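Local coordinates for sorting nexin-3 (Saccharomyces cerevisiae, PDB 1OCS), which binds phosphatidylinositol 3-phosphate through its PX domain and helps retrieve late Golgi membrane proteins from the prevacuolar compartment, at residues Pro102-Pro107 with His141-Ser146. Numbering follows the deposited sequence.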
ATOM      1  N   PRO A 102       0.131 -15.514  15.644  1.00 53.47           N
ATOM      2  CA  PRO A 102      -0.752 -14.831  16.593  1.00 52.89           C
ATOM      3  C   PRO A 102      -0.131 -13.687  17.393  1.00 52.07           C
ATOM      4  O   PRO A 102      -0.822 -13.030  18.174  1.00 52.58           O
ATOM      5  CB  PRO A 102      -1.229 -15.970  17.491  1.00 53.53           C
ATOM      6  CG  PRO A 102      -0.037 -16.872  17.523  1.00 53.37           C
ATOM      7  CD  PRO A 102       0.356 -16.910  16.066  1.00 53.39           C
ATOM      8  N   LYS A 103       1.163 -13.444  17.206  1.00 50.13           N
ATOM      9  CA  LYS A 103       1.827 -12.367  17.932  1.00 47.35           C
ATOM     10  C   LYS A 103       2.263 -11.203  17.040  1.00 44.77           C
ATOM     11  O   LYS A 103       2.511 -10.104  17.536  1.00 44.75           O
ATOM     12  CB  LYS A 103       3.029 -12.915  18.708  1.00 49.26           C
ATOM     13  CG  LYS A 103       2.658 -14.002  19.716  1.00 51.52           C
ATOM     14  CD  LYS A 103       3.807 -14.322  20.663  1.00 52.54           C
ATOM     15  CE  LYS A 103       4.134 -13.129  21.553  1.00 54.09           C
ATOM     16  NZ  LYS A 103       5.195 -13.440  22.550  1.00 53.98           N
ATOM     17  N   VAL A 104       2.356 -11.436  15.732  1.00 40.18           N
ATOM     18  CA  VAL A 104       2.754 -10.375  14.810  1.00 37.05           C
ATOM     19  C   VAL A 104       1.672  -9.299  14.797  1.00 34.78           C
ATOM     20  O   VAL A 104       0.490  -9.599  14.635  1.00 35.16           O
ATOM     21  CB  VAL A 104       2.933 -10.903  13.376  1.00 35.30           C
ATOM     22  CG1 VAL A 104       3.301  -9.756  12.446  1.00 35.11           C
ATOM     23  CG2 VAL A 104       4.008 -11.971  13.348  1.00 36.36           C
ATOM     24  N   MET A 105       2.072  -8.046  14.963  1.00 31.09           N
ATOM     25  CA  MET A 105       1.103  -6.965  14.982  1.00 28.45           C
ATOM     26  C   MET A 105       1.284  -5.948  13.867  1.00 25.61           C
ATOM     27  O   MET A 105       2.392  -5.499  13.584  1.00 25.56           O
ATOM     28  CB  MET A 105       1.139  -6.277  16.342  1.00 29.77           C
ATOM     29  CG  MET A 105       0.796  -7.224  17.484  1.00 33.12           C
ATOM     30  SD  MET A 105       0.200  -6.349  18.920  1.00 41.56           S
ATOM     31  CE  MET A 105       1.749  -5.771  19.614  1.00 39.74           C
ATOM     32  N   VAL A 106       0.176  -5.591  13.229  1.00 22.51           N
ATOM     33  CA  VAL A 106       0.203  -4.631  12.139  1.00 18.54           C
ATOM     34  C   VAL A 106      -0.197  -3.262  12.662  1.00 18.39           C
ATOM     35  O   VAL A 106      -1.253  -3.110  13.283  1.00 17.63           O
ATOM     36  CB  VAL A 106      -0.771  -5.037  11.016  1.00 19.76           C
ATOM     37  CG1 VAL A 106      -0.723  -4.007   9.882  1.00 15.56           C
ATOM     38  CG2 VAL A 106      -0.421  -6.422  10.507  1.00 16.23           C
ATOM     39  N   PRO A 107       0.641  -2.247  12.416  1.00 17.53           N
ATOM     40  CA  PRO A 107       0.386  -0.873  12.860  1.00 17.90           C
ATOM     41  C   PRO A 107      -0.911  -0.305  12.301  1.00 17.75           C
ATOM     42  O   PRO A 107      -1.385  -0.736  11.248  1.00 16.23           O
ATOM     43  CB  PRO A 107       1.589  -0.097  12.319  1.00 17.22           C
ATOM     44  CG  PRO A 107       2.656  -1.125  12.225  1.00 21.82           C
ATOM     45  CD  PRO A 107       1.926  -2.335  11.705  1.00 19.12           C
ATOM     46  N   HIS A 141       8.837  -6.034   6.996  1.00 19.39           N
ATOM     47  CA  HIS A 141       8.852  -7.108   7.983  1.00 20.81           C
ATOM     48  C   HIS A 141       9.263  -8.436   7.351  1.00 21.37           C
ATOM     49  O   HIS A 141       8.615  -8.917   6.418  1.00 19.39           O
ATOM     50  CB  HIS A 141       7.476  -7.242   8.638  1.00 23.37           C
ATOM     51  CG  HIS A 141       7.477  -8.102   9.862  1.00 23.56           C
ATOM     52  ND1 HIS A 141       7.786  -9.444   9.829  1.00 23.15           N
ATOM     53  CD2 HIS A 141       7.230  -7.804  11.160  1.00 23.74           C
ATOM     54  CE1 HIS A 141       7.731  -9.936  11.053  1.00 24.18           C
ATOM     55  NE2 HIS A 141       7.396  -8.963  11.880  1.00 24.67           N
ATOM     56  N   PRO A 142      10.340  -9.057   7.870  1.00 21.59           N
ATOM     57  CA  PRO A 142      10.860 -10.331   7.364  1.00 21.24           C
ATOM     58  C   PRO A 142       9.836 -11.445   7.193  1.00 21.06           C
ATOM     59  O   PRO A 142       9.853 -12.150   6.185  1.00 20.29           O
ATOM     60  CB  PRO A 142      11.943 -10.697   8.383  1.00 22.54           C
ATOM     61  CG  PRO A 142      12.425  -9.377   8.853  1.00 22.02           C
ATOM     62  CD  PRO A 142      11.129  -8.607   9.031  1.00 21.98           C
ATOM     63  N   LEU A 143       8.949 -11.610   8.169  1.00 20.38           N
ATOM     64  CA  LEU A 143       7.945 -12.663   8.086  1.00 20.39           C
ATOM     65  C   LEU A 143       6.911 -12.396   6.994  1.00 19.62           C
ATOM     66  O   LEU A 143       6.455 -13.327   6.328  1.00 19.62           O
ATOM     67  CB  LEU A 143       7.246 -12.853   9.441  1.00 23.72           C
ATOM     68  CG  LEU A 143       8.159 -13.240  10.618  1.00 28.14           C
ATOM     69  CD1 LEU A 143       7.307 -13.573  11.841  1.00 29.77           C
ATOM     70  CD2 LEU A 143       9.030 -14.435  10.241  1.00 28.54           C
ATOM     71  N   LEU A 144       6.536 -11.135   6.802  1.00 17.86           N
ATOM     72  CA  LEU A 144       5.564 -10.818   5.762  1.00 18.35           C
ATOM     73  C   LEU A 144       6.226 -10.990   4.395  1.00 18.77           C
ATOM     74  O   LEU A 144       5.598 -11.454   3.443  1.00 17.34           O
ATOM     75  CB  LEU A 144       5.027  -9.387   5.932  1.00 15.61           C
ATOM     76  CG  LEU A 144       4.407  -9.071   7.307  1.00 18.45           C
ATOM     77  CD1 LEU A 144       3.710  -7.727   7.263  1.00 14.79           C
ATOM     78  CD2 LEU A 144       3.419 -10.161   7.702  1.00 17.82           C
ATOM     79  N   GLN A 145       7.503 -10.632   4.307  1.00 19.29           N
ATOM     80  CA  GLN A 145       8.246 -10.764   3.056  1.00 21.55           C
ATOM     81  C   GLN A 145       8.356 -12.219   2.617  1.00 22.83           C
ATOM     82  O   GLN A 145       8.311 -12.526   1.428  1.00 24.03           O
ATOM     83  CB  GLN A 145       9.664 -10.200   3.202  1.00 18.99           C
ATOM     84  CG  GLN A 145       9.745  -8.709   3.403  1.00 18.38           C
ATOM     85  CD  GLN A 145      11.180  -8.222   3.412  1.00 21.57           C
ATOM     86  OE1 GLN A 145      12.104  -9.006   3.618  1.00 20.25           O
ATOM     87  NE2 GLN A 145      11.373  -6.927   3.200  1.00 19.06           N
ATOM     88  N   SER A 146       8.498 -13.123   3.577  1.00 24.11           N
ATOM     89  CA  SER A 146       8.644 -14.529   3.236  1.00 24.53           C
ATOM     90  C   SER A 146       7.341 -15.300   3.079  1.00 23.81           C
ATOM     91  O   SER A 146       7.245 -16.169   2.215  1.00 22.60           O
ATOM     92  CB  SER A 146       9.524 -15.233   4.276  1.00 26.93           C
ATOM     93  OG  SER A 146       8.887 -15.275   5.539  1.00 31.02           O
TER
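With CG1 anti to the backbone N (chi1 178°) and CG2 lying beside that N, the two methyls of Val104 fork toward the start of helix 142-147, where each finds a different partner. CG2 meets Leu143, whose own CG stands anti to its carbonyl carbon (chi1 -60°) and carries CD1 forward; the two side chains cross obliquely, with Val104 CG2 and Leu143 CD1 4.0 Å apart. The other branch reaches the imidazole of His141, Val104 CG1 coming to 4.2 Å from NE2 at a slant to the ring.

That ring illustrates how an N-cap residue can serve two purposes. His141 ND1 accepts a hydrogen bond from Leu143 N at 3.0 Å, the N-H arriving at the ring edge, almost in plane although bent (138°). The bond occupies a first-turn amide and restrains the imidazole's rotation, while the NE2 side of the ring is turned to the valine. One turn on, Ser146 OG donates to Leu143 O from above the carbonyl plane.

Ile96 of helix 93-98 touches both Val104 and Leu144, joining the loop and the short helix from a third element of the PX domain. No hydrogen bond links the two segments, so their direct association, at the protein surface and away from the lipid-binding residues, rests on modest van der Waals packing.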